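Local atomic coordinates of histidinol-phosphate aminotransferase (Clostridium acetobutylicum, PDB entry 3FTB), a protein that probably transfers amino groups with pyridoxal 5'-phosphate as cofactor, as expected of a histidinol-phosphate aminotransferase of the class I and II family. Residues A[46-51]-A[248-253]; A[103-108]-A[124-129]; A[165-170]-A[202-207]; A[214-219]-A[263-268]; A[287-292]-A[302-307]. All coordinates share one frame; numbering follows the deposited sequence.

Contact 1 of 5, residues A[46-51]-A[248-253]; sequences NNIDEG and NCFAEM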
# COMPACT_ATOMS: atom_id res chain seq x y z
N ASN A 46 16.23 -6.80 -15.55
CA ASN A 46 17.00 -8.04 -15.44
C ASN A 46 16.47 -9.03 -14.42
O ASN A 46 16.71 -10.24 -14.53
CB ASN A 46 18.48 -7.73 -15.15
CG ASN A 46 19.15 -6.92 -16.26
OD1 ASN A 46 18.68 -6.90 -17.40
ND2 ASN A 46 20.24 -6.24 -15.92
N ASN A 47 15.74 -8.54 -13.42
CA ASN A 47 15.17 -9.41 -12.39
C ASN A 47 13.65 -9.44 -12.37
O ASN A 47 13.06 -9.74 -11.33
CB ASN A 47 15.71 -9.06 -11.00
CG ASN A 47 17.21 -9.25 -10.90
OD1 ASN A 47 17.98 -8.59 -11.60
ND2 ASN A 47 17.63 -10.16 -10.03
N ILE A 48 13.03 -9.13 -13.50
CA ILE A 48 11.57 -9.14 -13.59
C ILE A 48 11.02 -10.55 -13.39
O ILE A 48 9.88 -10.72 -12.95
CB ILE A 48 11.09 -8.58 -14.93
CG1 ILE A 48 9.57 -8.42 -14.92
CG2 ILE A 48 11.53 -9.49 -16.07
CD1 ILE A 48 9.07 -7.41 -13.92
N ASP A 49 11.83 -11.56 -13.70
CA ASP A 49 11.44 -12.94 -13.49
C ASP A 49 11.19 -13.18 -12.01
O ASP A 49 10.17 -13.73 -11.62
CB ASP A 49 12.53 -13.90 -13.97
CG ASP A 49 12.75 -13.81 -15.47
OD1 ASP A 49 12.06 -13.01 -16.14
OD2 ASP A 49 13.63 -14.54 -15.98
N GLU A 50 12.15 -12.76 -11.19
CA GLU A 50 12.03 -12.85 -9.74
C GLU A 50 10.69 -12.28 -9.30
O GLU A 50 9.93 -12.95 -8.60
CB GLU A 50 13.19 -12.10 -9.08
CG GLU A 50 13.07 -11.91 -7.58
CD GLU A 50 14.34 -11.35 -6.95
OE1 GLU A 50 14.26 -10.78 -5.84
OE2 GLU A 50 15.42 -11.49 -7.57
N GLY A 51 10.40 -11.05 -9.72
CA GLY A 51 9.16 -10.39 -9.39
C GLY A 51 7.91 -11.18 -9.78
O GLY A 51 7.03 -11.39 -8.95
N ASN A 248 4.03 -4.58 -2.10
CA ASN A 248 3.88 -5.53 -3.21
C ASN A 248 5.21 -6.16 -3.63
O ASN A 248 6.28 -5.63 -3.32
CB ASN A 248 3.23 -4.85 -4.41
CG ASN A 248 4.20 -3.99 -5.20
OD1 ASN A 248 4.23 -2.77 -5.04
ND2 ASN A 248 4.99 -4.62 -6.05
N CYS A 249 5.15 -7.28 -4.35
CA CYS A 249 6.34 -8.06 -4.67
C CYS A 249 7.35 -7.39 -5.62
O CYS A 249 8.56 -7.63 -5.51
CB CYS A 249 5.96 -9.46 -5.18
SG CYS A 249 5.17 -9.56 -6.82
N PHE A 250 6.87 -6.58 -6.55
CA PHE A 250 7.76 -5.88 -7.48
C PHE A 250 8.55 -4.80 -6.74
O PHE A 250 9.76 -4.64 -6.92
CB PHE A 250 6.98 -5.27 -8.64
CG PHE A 250 6.35 -6.30 -9.54
CD1 PHE A 250 7.11 -6.99 -10.47
CD2 PHE A 250 4.99 -6.58 -9.46
CE1 PHE A 250 6.53 -7.94 -11.29
CE2 PHE A 250 4.41 -7.53 -10.28
CZ PHE A 250 5.18 -8.21 -11.20
N ALA A 251 7.84 -4.05 -5.90
CA ALA A 251 8.46 -3.07 -5.03
C ALA A 251 9.59 -3.75 -4.28
O ALA A 251 10.72 -3.25 -4.26
CB ALA A 251 7.44 -2.50 -4.05
N GLU A 252 9.29 -4.89 -3.67
CA GLU A 252 10.29 -5.68 -2.96
C GLU A 252 11.45 -6.04 -3.89
O GLU A 252 12.61 -5.91 -3.50
CB GLU A 252 9.67 -6.94 -2.39
CG GLU A 252 10.60 -7.79 -1.58
CD GLU A 252 9.91 -9.05 -1.07
OE1 GLU A 252 9.20 -9.69 -1.86
OE2 GLU A 252 10.09 -9.38 0.12
N MET A 253 11.12 -6.48 -5.10
CA MET A 253 12.15 -6.86 -6.07
C MET A 253 13.06 -5.69 -6.43
O MET A 253 14.27 -5.87 -6.61
CB MET A 253 11.54 -7.47 -7.33
CG MET A 253 12.59 -7.91 -8.35
SD MET A 253 13.10 -6.61 -9.51
CE MET A 253 11.72 -6.74 -10.65
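The Phe250 ring carries Gly51 O and Cys249 SG over the same face. The sulfur is displaced toward the rim and lies 3.9 Å above the plane of the ring. Ile48 comes in obliquely, and its CD1 is 3.7 Å from Phe250 CE1. Ile48 reaches the ring because CG1 is anti to the backbone N (chi1 -172°), which brings its tip back toward the other helix. The first turns of helices 48-53 and 249-257 meet here. They are closest at Gly51, whose CA is 5.1 Å from Phe250 CA. Met253 fills the other half of the contact. Its chain bends at chi2 and chi3, so that CG, SD and CE all lie along the Asn47 carbonyl. Met253 CE is 3.4 Å from Asn47 O. Met253 SD also faces Asn47 CB at 3.9 Å. Glu50 crosses Met253 obliquely with its CG, while its OE1 forms a salt bridge with Arg65. The Phe250 rings of the two subunits stack on each other, so helix 249-257 forms part of the dimer interface. Sulfur-bearing side chains meet backbone carbonyls and apolar carbons. Gly51 O lies 3.4 Å from Cys249 SG. Much of the cohesion is probably van der Waals fit.

Contact 2 of 5, residues A[103-108]-A[124-129]; sequences IIVPSY and FSYLDE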
# COMPACT_ATOMS: atom_id res chain seq x y z
N ILE A 103 6.93 22.83 11.48
CA ILE A 103 7.16 22.60 10.06
C ILE A 103 7.97 23.76 9.50
O ILE A 103 7.57 24.92 9.60
CB ILE A 103 5.86 22.42 9.26
CG1 ILE A 103 4.92 21.45 9.97
CG2 ILE A 103 6.17 21.90 7.86
CD1 ILE A 103 3.61 21.20 9.24
N ILE A 104 9.15 23.43 8.97
CA ILE A 104 9.98 24.42 8.30
C ILE A 104 9.37 24.64 6.93
O ILE A 104 9.10 23.68 6.20
CB ILE A 104 11.44 23.96 8.17
CG1 ILE A 104 12.20 24.21 9.47
CG2 ILE A 104 12.13 24.73 7.04
CD1 ILE A 104 11.45 23.78 10.71
N VAL A 105 9.19 25.90 6.57
CA VAL A 105 8.38 26.25 5.42
C VAL A 105 8.96 27.53 4.78
O VAL A 105 9.54 28.35 5.50
CB VAL A 105 6.91 26.42 5.88
CG1 VAL A 105 6.70 27.81 6.48
CG2 VAL A 105 5.94 26.14 4.75
N PRO A 106 8.86 27.68 3.44
CA PRO A 106 8.20 26.80 2.46
C PRO A 106 8.63 25.34 2.60
O PRO A 106 9.76 25.07 3.05
CB PRO A 106 8.69 27.36 1.11
CG PRO A 106 9.10 28.73 1.39
CD PRO A 106 9.59 28.78 2.79
N SER A 107 7.75 24.41 2.24
CA SER A 107 8.11 22.99 2.18
C SER A 107 7.04 22.16 1.46
O SER A 107 5.97 22.66 1.13
CB SER A 107 8.32 22.43 3.59
OG SER A 107 7.10 22.47 4.31
N TYR A 108 7.36 20.90 1.21
CA TYR A 108 6.43 19.97 0.57
C TYR A 108 5.07 19.97 1.26
O TYR A 108 4.97 19.70 2.47
CB TYR A 108 7.07 18.59 0.60
CG TYR A 108 6.35 17.50 -0.14
CD1 TYR A 108 5.98 17.66 -1.46
CD2 TYR A 108 6.07 16.28 0.48
CE1 TYR A 108 5.32 16.64 -2.15
CE2 TYR A 108 5.43 15.25 -0.21
CZ TYR A 108 5.06 15.44 -1.52
OH TYR A 108 4.42 14.42 -2.19
N PHE A 124 5.07 27.05 12.66
CA PHE A 124 5.93 27.25 11.49
C PHE A 124 7.29 27.89 11.79
O PHE A 124 7.43 28.73 12.70
CB PHE A 124 5.20 28.05 10.39
CG PHE A 124 4.12 27.28 9.66
CD1 PHE A 124 4.43 26.20 8.84
CD2 PHE A 124 2.78 27.64 9.78
CE1 PHE A 124 3.44 25.49 8.18
CE2 PHE A 124 1.78 26.93 9.12
CZ PHE A 124 2.10 25.86 8.31
N SER A 125 8.31 27.46 11.05
CA SER A 125 9.58 28.16 11.00
C SER A 125 9.91 28.48 9.55
O SER A 125 10.00 27.58 8.69
CB SER A 125 10.71 27.35 11.65
OG SER A 125 11.93 28.08 11.64
N TYR A 126 10.08 29.77 9.26
CA TYR A 126 10.24 30.22 7.88
C TYR A 126 11.70 30.33 7.45
O TYR A 126 12.53 30.88 8.17
CB TYR A 126 9.56 31.58 7.70
CG TYR A 126 8.04 31.52 7.70
CD1 TYR A 126 7.34 31.43 8.89
CD2 TYR A 126 7.33 31.57 6.51
CE1 TYR A 126 5.96 31.38 8.90
CE2 TYR A 126 5.94 31.53 6.51
CZ TYR A 126 5.26 31.43 7.71
OH TYR A 126 3.88 31.38 7.70
N LEU A 127 12.00 29.80 6.27
CA LEU A 127 13.27 30.11 5.62
C LEU A 127 13.34 31.62 5.42
O LEU A 127 12.32 32.27 5.16
CB LEU A 127 13.37 29.43 4.26
CG LEU A 127 13.18 27.92 4.15
CD1 LEU A 127 13.26 27.54 2.68
CD2 LEU A 127 14.22 27.18 4.97
N ASP A 128 14.54 32.17 5.54
CA ASP A 128 14.71 33.61 5.38
C ASP A 128 14.57 34.02 3.91
O ASP A 128 14.09 33.23 3.08
CB ASP A 128 16.04 34.06 5.97
CG ASP A 128 17.24 33.71 5.08
OD1 ASP A 128 17.05 33.11 4.00
OD2 ASP A 128 18.38 34.05 5.47
N GLU A 129 14.99 35.25 3.58
CA GLU A 129 14.87 35.77 2.22
C GLU A 129 15.74 35.00 1.22
O GLU A 129 15.44 34.96 0.02
CB GLU A 129 15.18 37.28 2.17
CG GLU A 129 16.41 37.71 2.98
CD GLU A 129 16.88 39.14 2.67
OE1 GLU A 129 16.19 39.85 1.90
OE2 GLU A 129 17.94 39.55 3.19
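Ser125 O is held by one hydrogen bond and one weaker CA-H...O contact. Val105 N donates to it at 2.8 Å, in the carbonyl plane, and Ile104 CA lies 3.2 Å from Ser125 O. Two more bonds continue the parallel ladder, Ser125 N to Ile103 O and Leu127 N to Val105 O, both with donors above the carbonyl plane. Val105 is the central side chain. Its CG1 sits between backbone N and carbonyl carbon (chi1 81°), in CH-pi contact over one face of the Tyr126 ring, 3.9 Å from its centroid. The same methyl meets Phe124 CD1 at 3.6 Å. On the Ile104 and Ser125 face of the sheet, Ile104 CD1 touches Ser125 CB. The Ile104 side chain crosses that of loop residue Leu127 at about a right angle. Strands 100-105 and 121-126 belong to a beta-alpha-beta unit, the latter outermost in this chain. Connecting helix 110-117 packs on Ile103 and Phe124, while helix 135-141 lies against Ile104 and Ser125 and bonds Ser125 OG through Asp137.

Contact 3 of 5, residues A[165-170]-A[202-207]; sequences KFIHVL and KNYSCL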
# COMPACT_ATOMS: atom_id res chain seq x y z
N LYS A 165 25.67 23.61 11.74
CA LYS A 165 24.70 24.45 12.46
C LYS A 165 23.56 23.66 13.09
O LYS A 165 23.05 24.03 14.15
CB LYS A 165 24.09 25.49 11.52
CG LYS A 165 25.08 26.27 10.69
CD LYS A 165 24.47 27.58 10.21
CE LYS A 165 25.52 28.55 9.70
NZ LYS A 165 24.99 29.93 9.56
N PHE A 166 23.15 22.59 12.42
CA PHE A 166 22.00 21.79 12.86
C PHE A 166 22.38 20.88 14.03
O PHE A 166 21.49 20.41 14.75
CB PHE A 166 21.46 20.97 11.69
CG PHE A 166 20.01 20.58 11.81
CD1 PHE A 166 18.99 21.50 11.56
CD2 PHE A 166 19.65 19.27 12.14
CE1 PHE A 166 17.65 21.13 11.66
CE2 PHE A 166 18.31 18.91 12.24
CZ PHE A 166 17.32 19.84 12.00
N ILE A 167 23.68 20.62 14.21
CA ILE A 167 24.11 19.74 15.29
C ILE A 167 23.66 20.29 16.64
O ILE A 167 23.40 19.52 17.57
CB ILE A 167 25.65 19.51 15.29
CG1 ILE A 167 26.10 18.90 13.95
CG2 ILE A 167 26.06 18.59 16.45
CD1 ILE A 167 25.22 17.76 13.43
N HIS A 168 23.56 21.60 16.74
CA HIS A 168 23.03 22.22 17.95
C HIS A 168 21.56 21.87 18.12
O HIS A 168 21.08 21.68 19.24
CB HIS A 168 23.25 23.72 17.92
CG HIS A 168 24.66 24.10 17.64
ND1 HIS A 168 25.63 24.16 18.63
CD2 HIS A 168 25.30 24.40 16.48
CE1 HIS A 168 26.78 24.50 18.09
NE2 HIS A 168 26.61 24.65 16.79
N VAL A 169 20.84 21.77 17.01
CA VAL A 169 19.46 21.30 17.05
C VAL A 169 19.42 19.82 17.45
O VAL A 169 18.65 19.41 18.32
CB VAL A 169 18.71 21.52 15.70
CG1 VAL A 169 17.22 21.23 15.85
CG2 VAL A 169 18.89 22.92 15.22
N LEU A 170 20.27 19.01 16.81
CA LEU A 170 20.31 17.59 17.08
C LEU A 170 20.63 17.32 18.55
O LEU A 170 19.95 16.53 19.21
CB LEU A 170 21.32 16.89 16.18
CG LEU A 170 20.90 16.72 14.72
CD1 LEU A 170 21.69 15.60 14.09
CD2 LEU A 170 19.41 16.45 14.59
N LYS A 202 23.16 6.62 14.51
CA LYS A 202 23.62 5.97 15.73
C LYS A 202 23.83 6.95 16.89
O LYS A 202 23.63 6.61 18.06
CB LYS A 202 24.89 5.19 15.43
CG LYS A 202 24.71 4.14 14.35
CD LYS A 202 23.47 3.33 14.63
CE LYS A 202 23.57 1.97 14.00
NZ LYS A 202 22.61 1.02 14.60
N ASN A 203 24.23 8.17 16.56
CA ASN A 203 24.57 9.15 17.57
C ASN A 203 23.36 9.85 18.14
O ASN A 203 23.46 10.50 19.18
CB ASN A 203 25.55 10.17 17.02
CG ASN A 203 26.89 9.57 16.75
OD1 ASN A 203 27.73 9.47 17.65
ND2 ASN A 203 27.11 9.12 15.52
N TYR A 204 22.22 9.72 17.45
CA TYR A 204 20.99 10.40 17.86
C TYR A 204 19.77 9.53 17.56
O TYR A 204 19.49 9.23 16.40
CB TYR A 204 20.85 11.75 17.14
CG TYR A 204 21.97 12.72 17.42
CD1 TYR A 204 22.05 13.40 18.63
CD2 TYR A 204 22.95 12.95 16.47
CE1 TYR A 204 23.08 14.28 18.89
CE2 TYR A 204 24.00 13.83 16.73
CZ TYR A 204 24.05 14.49 17.94
OH TYR A 204 25.09 15.35 18.18
N SER A 205 19.05 9.13 18.60
CA SER A 205 17.77 8.47 18.37
C SER A 205 16.56 9.42 18.46
O SER A 205 15.44 9.00 18.74
CB SER A 205 17.59 7.22 19.24
OG SER A 205 18.66 7.05 20.16
N CYS A 206 16.81 10.71 18.21
CA CYS A 206 15.75 11.68 17.94
C CYS A 206 15.54 11.72 16.43
O CYS A 206 14.45 12.01 15.95
CB CYS A 206 16.11 13.08 18.46
SG CYS A 206 17.49 13.90 17.60
N LEU A 207 16.60 11.40 15.70
CA LEU A 207 16.55 11.37 14.24
C LEU A 207 15.61 10.30 13.70
O LEU A 207 15.72 9.13 14.06
CB LEU A 207 17.95 11.13 13.66
CG LEU A 207 18.90 12.29 13.37
CD1 LEU A 207 20.23 11.74 12.90
CD2 LEU A 207 18.31 13.22 12.32
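Leu170 and Tyr204 make the tight part of this contact. Leu170 CB stands over the centre of the Tyr204 ring, 4.0 Å from its centroid and only 8° off the ring normal. This is a CH-pi contact. The two side chains cross at about a right angle, and Leu170 CD1 continues along the ring to reach Tyr204 CD2 at 3.8 Å. The other methyl, Leu170 CD2, turns to Leu207 CD2 at 4.1 Å. One leucine thus spreads its branches over two residues of the second segment. Cys206 SG lies on the same buried side, 3.9 Å from Leu170 O. The looser side begins at the phenol end. There Ile167, which is partly exposed, touches Tyr204 OH with its CG2 at 3.8 Å. The hydroxyl has its polar partner in Lys171 NZ. Glu174 ties the loop to the helix by accepting from Ser205 N, and weakly from Cys206 N. Helix 163-176 here packs on the loop that leads into strand 207-212. Strand 179-183 completes the buried side, since both Leu170 and Leu207 rest on its Ile180.

Contact 4 of 5, residues A[214-219]-A[263-268]; sequences TKFFAM and NYIEES. With PO4 (phosphate ion), chain E.
A type I beta turn, Lys215 to Ala218, packs two neighbouring phenylalanines against one side of helix 262-285. Ile265 serves both rings. Its CG2 lies at the edge of the Phe216 ring, 4.1 Å from Phe216 CE2; the two side chains cross at about a right angle. Its CG1 meets Phe217 CE2 obliquely at 4.0 Å. Ser268 CB adds a contact to Phe216 CZ, and Tyr264 CE2 one to Phe217 CD2. The phenol tip of Tyr264 reaches the turn itself, with OH 3.6 Å from Ala218 CB.

The next shell fixes these groups. The two phenylalanines brace each other. Their different first torsions (chi1 -172° and -75°) bring Phe217 CE1 to the edge of the Phe216 ring, in its plane, while Phe216 CD2 lies over one face of the Phe217 ring. Ser268 OG donates to Tyr264 O at 2.7 Å, in the carbonyl plane, and lies over the Tyr264 ring. Tyr264 OH bonds to Gly39 O, and Phe216 O takes a bond from Asn36.

The start of the loop faces the second subunit and an anion site. Lys215 NZ bonds to Tyr58 of the second subunit. A phosphate ion, probably from the crystallisation liquor, is bound by Ala87, Ser88, Arg223 and Thr214. This is consistent with the cofactor-phosphate pocket of the family. Thr214 OG1 donates to phosphate O2 at 2.7 Å.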
# COMPACT_ATOMS: atom_id res chain seq x y z
N THR A 214 11.43 6.55 -5.20
CA THR A 214 10.44 7.13 -6.12
C THR A 214 10.99 8.20 -7.05
O THR A 214 10.63 8.25 -8.21
CB THR A 214 9.28 7.73 -5.32
OG1 THR A 214 8.88 6.81 -4.31
CG2 THR A 214 8.12 8.04 -6.24
N LYS A 215 11.86 9.07 -6.53
CA LYS A 215 12.38 10.16 -7.33
C LYS A 215 13.68 9.74 -8.01
O LYS A 215 13.74 9.67 -9.24
CB LYS A 215 12.59 11.41 -6.47
CG LYS A 215 11.30 12.03 -5.92
CD LYS A 215 10.34 12.41 -7.04
CE LYS A 215 9.21 13.33 -6.55
NZ LYS A 215 8.21 12.60 -5.72
N PHE A 216 14.69 9.43 -7.20
CA PHE A 216 16.03 9.14 -7.71
C PHE A 216 16.16 7.86 -8.54
O PHE A 216 17.02 7.77 -9.42
CB PHE A 216 17.03 9.10 -6.55
CG PHE A 216 18.46 9.00 -7.00
CD1 PHE A 216 19.08 10.04 -7.67
CD2 PHE A 216 19.20 7.86 -6.73
CE1 PHE A 216 20.40 9.94 -8.08
CE2 PHE A 216 20.52 7.76 -7.13
CZ PHE A 216 21.12 8.80 -7.80
N PHE A 217 15.31 6.87 -8.25
CA PHE A 217 15.37 5.58 -8.94
C PHE A 217 14.30 5.46 -10.01
O PHE A 217 14.11 4.38 -10.59
CB PHE A 217 15.28 4.40 -7.95
CG PHE A 217 16.55 4.18 -7.17
CD1 PHE A 217 16.71 4.70 -5.89
CD2 PHE A 217 17.60 3.46 -7.72
CE1 PHE A 217 17.87 4.52 -5.18
CE2 PHE A 217 18.78 3.27 -7.02
CZ PHE A 217 18.92 3.81 -5.73
N ALA A 218 13.61 6.57 -10.27
CA ALA A 218 12.70 6.73 -11.40
C ALA A 218 11.48 5.81 -11.39
O ALA A 218 10.81 5.65 -12.42
CB ALA A 218 13.46 6.58 -12.73
N MET A 219 11.17 5.23 -10.22
CA MET A 219 10.11 4.24 -10.13
C MET A 219 8.95 4.64 -9.19
O MET A 219 8.76 4.03 -8.14
CB MET A 219 10.69 2.86 -9.71
CG MET A 219 11.59 2.18 -10.77
SD MET A 219 12.27 0.52 -10.39
CE MET A 219 13.24 0.91 -8.94
N ASN A 263 26.08 1.24 -10.84
CA ASN A 263 26.31 1.85 -12.15
C ASN A 263 25.12 2.63 -12.72
O ASN A 263 25.26 3.41 -13.67
CB ASN A 263 26.86 0.83 -13.15
CG ASN A 263 28.31 0.46 -12.86
OD1 ASN A 263 29.15 1.34 -12.63
ND2 ASN A 263 28.61 -0.83 -12.86
N TYR A 264 23.94 2.43 -12.14
CA TYR A 264 22.80 3.28 -12.41
C TYR A 264 22.96 4.53 -11.57
O TYR A 264 22.66 5.65 -12.02
CB TYR A 264 21.48 2.59 -12.05
CG TYR A 264 20.28 3.49 -12.18
CD1 TYR A 264 19.59 3.59 -13.37
CD2 TYR A 264 19.86 4.27 -11.11
CE1 TYR A 264 18.50 4.42 -13.50
CE2 TYR A 264 18.77 5.12 -11.23
CZ TYR A 264 18.09 5.19 -12.43
OH TYR A 264 17.01 6.02 -12.57
N ILE A 265 23.44 4.34 -10.35
CA ILE A 265 23.65 5.44 -9.43
C ILE A 265 24.78 6.40 -9.84
O ILE A 265 24.75 7.57 -9.50
CB ILE A 265 23.87 4.91 -7.99
CG1 ILE A 265 22.63 4.13 -7.52
CG2 ILE A 265 24.19 6.05 -7.02
CD1 ILE A 265 22.83 3.29 -6.25
N GLU A 266 25.76 5.91 -10.60
CA GLU A 266 26.91 6.74 -10.98
C GLU A 266 26.68 7.48 -12.30
O GLU A 266 27.16 8.60 -12.50
CB GLU A 266 28.17 5.88 -11.09
CG GLU A 266 28.67 5.33 -9.77
CD GLU A 266 29.86 4.41 -9.96
OE1 GLU A 266 30.60 4.20 -8.98
OE2 GLU A 266 30.04 3.89 -11.09
N GLU A 267 25.96 6.82 -13.19
CA GLU A 267 25.59 7.41 -14.47
C GLU A 267 24.62 8.56 -14.19
O GLU A 267 24.55 9.55 -14.93
CB GLU A 267 24.95 6.34 -15.36
CG GLU A 267 24.78 6.75 -16.83
CD GLU A 267 23.58 6.08 -17.50
OE1 GLU A 267 22.91 6.75 -18.31
OE2 GLU A 267 23.32 4.90 -17.20
N SER A 268 23.88 8.43 -13.10
CA SER A 268 22.89 9.43 -12.70
C SER A 268 23.57 10.66 -12.10
O SER A 268 23.29 11.79 -12.50
CB SER A 268 21.86 8.80 -11.73
OG SER A 268 21.09 7.80 -12.38
P PO4 E . 6.16 8.86 -2.86
O1 PO4 E . 5.04 8.29 -2.03
O2 PO4 E . 7.47 8.24 -2.46
O3 PO4 E . 5.96 8.56 -4.32
O4 PO4 E . 6.23 10.34 -2.61

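Contact 5 of 5, residues A[287-292]-A[302-307]; sequences GFIKRV and CRLENI
In the beta hairpin of strands 289-293 and 299-304, segments 289-292 and 302-304 run antiparallel at 155° and are interrupted by a classic beta bulge, in which Lys290 and Arg291 both face Arg303. Arg303 O accepts from Lys290 N at 2.9 Å in its carbonyl plane and from Arg291 N at 3.2 Å from above that plane. Arg303 N returns a short bond of 2.7 Å to Arg291 O. The inward side is apolar. Phe288 CG takes the crowded position between the backbone N and the carbonyl carbon (chi1 54°). Leu304 CD2 then lies in plane at the edge of the Phe288 ring, 3.8 Å from Phe288 CD1. Ile307 CG2 presses on Phe288 CB at 3.6 Å. Ile289 CD1 touches both Cys302 CB and Leu304 CD2.

The other side is charged and more open to solvent. The Lys290 chain runs beside Arg303, with CD 3.8 Å from Arg303 CG, and crosses Glu305 at about a right angle. Lys290 NZ stays 4.2 Å from Glu305 OE2, beyond a salt bridge, but donates to a water that bonds weakly to Leu304 O. Arg303 NE bonds to Ser335.

Within this chain strand 289-293 is outermost in its sheet, and strand 336-340 flanks 299-304. Helix 262-285 covers Val292 and Cys302, while helices 309-317 and 344-359 enclose Phe288 and Ile307.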
# COMPACT_ATOMS: atom_id res chain seq x y z
N GLY A 287 15.91 36.88 -18.93
CA GLY A 287 15.63 38.21 -18.43
C GLY A 287 14.62 38.34 -17.31
O GLY A 287 14.79 39.15 -16.39
N PHE A 288 13.55 37.55 -17.38
CA PHE A 288 12.54 37.61 -16.33
C PHE A 288 12.95 36.76 -15.15
O PHE A 288 12.37 36.86 -14.06
CB PHE A 288 11.15 37.21 -16.84
CG PHE A 288 11.11 35.88 -17.52
CD1 PHE A 288 11.01 34.73 -16.78
CD2 PHE A 288 11.16 35.79 -18.90
CE1 PHE A 288 10.97 33.51 -17.40
CE2 PHE A 288 11.12 34.57 -19.53
CZ PHE A 288 11.02 33.43 -18.78
N ILE A 289 13.97 35.92 -15.35
CA ILE A 289 14.58 35.19 -14.25
C ILE A 289 15.43 36.15 -13.43
O ILE A 289 16.58 36.41 -13.76
CB ILE A 289 15.46 34.03 -14.73
CG1 ILE A 289 14.66 33.08 -15.62
CG2 ILE A 289 16.01 33.27 -13.52
CD1 ILE A 289 13.92 32.03 -14.85
N LYS A 290 14.82 36.67 -12.36
CA LYS A 290 15.41 37.67 -11.49
C LYS A 290 16.43 37.05 -10.56
O LYS A 290 17.50 37.63 -10.31
CB LYS A 290 14.30 38.39 -10.70
CG LYS A 290 14.75 38.94 -9.36
CD LYS A 290 13.59 39.62 -8.62
CE LYS A 290 13.32 41.02 -9.17
NZ LYS A 290 12.19 41.72 -8.49
N ARG A 291 16.11 35.87 -10.03
CA ARG A 291 17.03 35.13 -9.19
C ARG A 291 16.82 33.63 -9.26
O ARG A 291 15.68 33.13 -9.18
CB ARG A 291 16.94 35.59 -7.73
CG ARG A 291 17.84 34.78 -6.81
CD ARG A 291 17.73 35.18 -5.34
NE ARG A 291 18.61 34.35 -4.51
CZ ARG A 291 18.73 34.46 -3.19
NH1 ARG A 291 18.04 35.37 -2.52
NH2 ARG A 291 19.56 33.65 -2.54
N VAL A 292 17.92 32.91 -9.42
CA VAL A 292 17.94 31.46 -9.30
C VAL A 292 18.53 31.07 -7.92
O VAL A 292 19.67 31.40 -7.61
CB VAL A 292 18.79 30.84 -10.45
CG1 VAL A 292 18.89 29.33 -10.33
CG2 VAL A 292 18.21 31.23 -11.80
N CYS A 302 13.09 29.56 -9.00
CA CYS A 302 13.37 30.85 -9.61
C CYS A 302 12.41 31.96 -9.14
O CYS A 302 11.20 31.75 -9.03
CB CYS A 302 13.37 30.71 -11.14
SG CYS A 302 14.57 29.49 -11.77
N ARG A 303 12.97 33.11 -8.83
CA ARG A 303 12.20 34.33 -8.59
C ARG A 303 12.07 35.07 -9.91
O ARG A 303 13.03 35.16 -10.67
CB ARG A 303 12.93 35.21 -7.57
CG ARG A 303 12.15 36.41 -7.12
CD ARG A 303 11.18 36.06 -6.02
NE ARG A 303 10.34 37.20 -5.66
CZ ARG A 303 10.60 38.04 -4.66
NH1 ARG A 303 9.77 39.05 -4.41
NH2 ARG A 303 11.67 37.86 -3.90
N LEU A 304 10.88 35.60 -10.20
CA LEU A 304 10.60 36.22 -11.50
C LEU A 304 10.39 37.73 -11.40
O LEU A 304 10.42 38.30 -10.31
CB LEU A 304 9.38 35.57 -12.15
CG LEU A 304 9.42 34.08 -12.46
CD1 LEU A 304 8.23 33.69 -13.34
CD2 LEU A 304 10.73 33.69 -13.12
N GLU A 305 10.19 38.37 -12.56
CA GLU A 305 10.12 39.83 -12.65
C GLU A 305 9.42 40.29 -13.93
O GLU A 305 9.81 39.91 -15.04
CB GLU A 305 11.53 40.41 -12.60
CG GLU A 305 11.56 41.92 -12.46
CD GLU A 305 12.94 42.48 -12.74
OE1 GLU A 305 13.68 41.85 -13.52
OE2 GLU A 305 13.28 43.54 -12.17
N ASN A 306 8.39 41.13 -13.78
CA ASN A 306 7.62 41.61 -14.92
C ASN A 306 6.79 40.52 -15.57
O ASN A 306 6.51 40.57 -16.77
CB ASN A 306 8.53 42.24 -15.97
CG ASN A 306 9.13 43.55 -15.51
OD1 ASN A 306 10.21 43.93 -15.94
ND2 ASN A 306 8.42 44.24 -14.63
N ILE A 307 6.40 39.54 -14.76
CA ILE A 307 5.62 38.40 -15.22
C ILE A 307 5.31 37.50 -14.03
O ILE A 307 6.15 37.28 -13.16
CB ILE A 307 6.38 37.59 -16.32
CG1 ILE A 307 5.50 36.45 -16.85
CG2 ILE A 307 7.71 37.07 -15.79
CD1 ILE A 307 6.00 35.89 -18.16
O HOH W 1 10.48 39.59 -7.24

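In the fold
Contacts 2, 3 and 4 are buried, whereas contacts 1 and 5 are only partly so. Contacts 2 and 5 are strand pairings held by backbone bonds, parallel in the seven-stranded sheet and antiparallel at the rim of the five-stranded one. They meet where Glu129 O lies 3.7 Å from Arg291 NH1. Contact 3 packs a helix and loop beside the large sheet that holds contact 2. Contacts 1 and 4 use the successive helices 249-257 and 262-285, and both reach the second subunit. Contact 4 packs by aromatic and aliphatic fit, contact 1 largely by sulfur and methyl groups against carbonyls and a ring. Contact 4 alone adds an anion site, while contact 5 adds charged side chains toward solvent.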